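Local atomic coordinates of PbICP-C (Plasmodium berghei, PDB entry 3PNR), a protein that probably inhibits papain-like cysteine proteases, as the C-terminal inhibitory domain of a falstatin-type (chagasin-like) protein of the malaria parasite. Residues G155-P158 against G159-I163. Sequence-based numbering, arbitrary orientation.
Sequences GHKP and GKYYI
With CG anti to its carbonyl carbon (chi1 -52°), Tyr161 lays its ring back along the start of its own strand, and the phenol reaches the turn four residues upstream. There Tyr161 OH donates a hydrogen bond to Lys157 O at 2.9 Å, although the position of that carbonyl is somewhat uncertain. The acceptor lies at the ring edge, in the ring plane; the angle at the hydroxyl, from Tyr161 CZ through Tyr161 OH to Lys157 O, is 119°, close to that expected for a phenolic donor. Pro158 O, 3.5 Å from Tyr161 OH, approaches the ring obliquely and is not bonded. A strand tyrosine bonded to the backbone carbonyl at i-4, within the sequence Pro-Gly-Lys-Tyr, is a tyrosine corner, common in Greek-key and immunoglobulin-like β-sandwiches. Here it ties the tyrosine to the connection that carries the chain from strand 146-155 in one sheet to strand 159-168 in the other. Gly159 begins the latter strand and makes a backbone hydrogen bond with Val186. Ile100 and Val186 also touch the Tyr161 side chain, whereas the Lys157 side chain leads away from the phenol to a salt bridge between NZ and Glu98 OE2.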
loop_
_atom_site.group_PDB
_atom_site.type_symbol
_atom_site.label_atom_id
_atom_site.label_comp_id
_atom_site.label_asym_id
_atom_site.label_seq_id
_atom_site.Cartn_x
_atom_site.Cartn_y
_atom_site.Cartn_z
ATOM N N GLY B 155 33.446 -3.867 -8.835
ATOM C CA GLY B 155 34.703 -3.202 -8.541
ATOM C C GLY B 155 35.555 -2.990 -9.780
ATOM O O GLY B 155 35.538 -3.801 -10.709
ATOM N N HIS B 156 36.297 -1.889 -9.793
ATOM C CA HIS B 156 37.167 -1.559 -10.915
ATOM C C HIS B 156 38.594 -1.290 -10.444
ATOM O O HIS B 156 39.521 -1.183 -11.248
ATOM C CB HIS B 156 36.633 -0.333 -11.656
ATOM C CG HIS B 156 35.285 -0.535 -12.270
ATOM N ND1 HIS B 156 34.319 0.447 -12.284
ATOM C CD2 HIS B 156 34.741 -1.608 -12.892
ATOM C CE1 HIS B 156 33.239 -0.008 -12.895
ATOM N NE2 HIS B 156 33.469 -1.254 -13.271
ATOM N N LYS B 157 38.757 -1.186 -9.133
ATOM C CA LYS B 157 40.022 -0.786 -8.548
ATOM C C LYS B 157 40.068 -1.200 -7.091
ATOM O O LYS B 157 39.075 -1.083 -6.375
ATOM C CB LYS B 157 40.187 0.729 -8.657
ATOM C CG LYS B 157 41.393 1.289 -7.925
ATOM C CD LYS B 157 41.492 2.783 -8.157
ATOM C CE LYS B 157 41.303 3.104 -9.632
ATOM N NZ LYS B 157 41.092 4.558 -9.868
ATOM N N PRO B 158 41.226 -1.693 -6.645
ATOM C CA PRO B 158 41.376 -2.063 -5.235
ATOM C C PRO B 158 40.983 -0.910 -4.312
ATOM O O PRO B 158 41.176 0.258 -4.665
ATOM C CB PRO B 158 42.873 -2.362 -5.116
ATOM C CG PRO B 158 43.274 -2.787 -6.492
ATOM C CD PRO B 158 42.445 -1.958 -7.427
ATOM N N GLY B 159 40.433 -1.240 -3.148
ATOM C CA GLY B 159 40.049 -0.230 -2.179
ATOM C C GLY B 159 39.020 -0.696 -1.164
ATOM O O GLY B 159 38.617 -1.861 -1.151
ATOM N N LYS B 160 38.610 0.224 -0.298
ATOM C CA LYS B 160 37.538 -0.025 0.662
ATOM C C LYS B 160 36.378 0.923 0.383
ATOM O O LYS B 160 36.573 2.133 0.245
ATOM C CB LYS B 160 38.031 0.160 2.097
ATOM C CG LYS B 160 39.117 -0.810 2.512
ATOM C CD LYS B 160 38.672 -2.250 2.324
ATOM C CE LYS B 160 39.724 -3.216 2.848
ATOM N NZ LYS B 160 41.084 -2.915 2.308
ATOM N N TYR B 161 35.173 0.373 0.298
ATOM C CA TYR B 161 34.010 1.165 -0.081
ATOM C C TYR B 161 32.816 0.931 0.843
ATOM O O TYR B 161 32.454 -0.213 1.133
ATOM C CB TYR B 161 33.620 0.865 -1.531
ATOM C CG TYR B 161 34.764 0.993 -2.516
ATOM C CD1 TYR B 161 35.097 2.223 -3.068
ATOM C CD2 TYR B 161 35.507 -0.117 -2.895
ATOM C CE1 TYR B 161 36.136 2.343 -3.967
ATOM C CE2 TYR B 161 36.552 -0.006 -3.797
ATOM C CZ TYR B 161 36.860 1.227 -4.327
ATOM O OH TYR B 161 37.898 1.347 -5.221
ATOM N N TYR B 162 32.220 2.028 1.310
ATOM C CA TYR B 162 30.978 1.981 2.079
ATOM C C TYR B 162 29.794 2.248 1.157
ATOM O O TYR B 162 29.581 3.385 0.722
ATOM C CB TYR B 162 30.991 3.018 3.208
ATOM C CG TYR B 162 31.876 2.650 4.369
ATOM C CD1 TYR B 162 31.482 1.684 5.285
ATOM C CD2 TYR B 162 33.105 3.267 4.551
ATOM C CE1 TYR B 162 32.285 1.345 6.350
ATOM C CE2 TYR B 162 33.915 2.933 5.610
ATOM C CZ TYR B 162 33.502 1.970 6.509
ATOM O OH TYR B 162 34.312 1.633 7.571
ATOM N N ILE B 163 29.040 1.195 0.857
ATOM C CA ILE B 163 27.841 1.302 0.032
ATOM C C ILE B 163 26.598 1.331 0.916
ATOM O O ILE B 163 26.385 0.426 1.727
ATOM C CB ILE B 163 27.733 0.119 -0.939
ATOM C CG1 ILE B 163 29.074 -0.094 -1.647
ATOM C CG2 ILE B 163 26.608 0.351 -1.932
ATOM C CD1 ILE B 163 29.010 -1.064 -2.798
#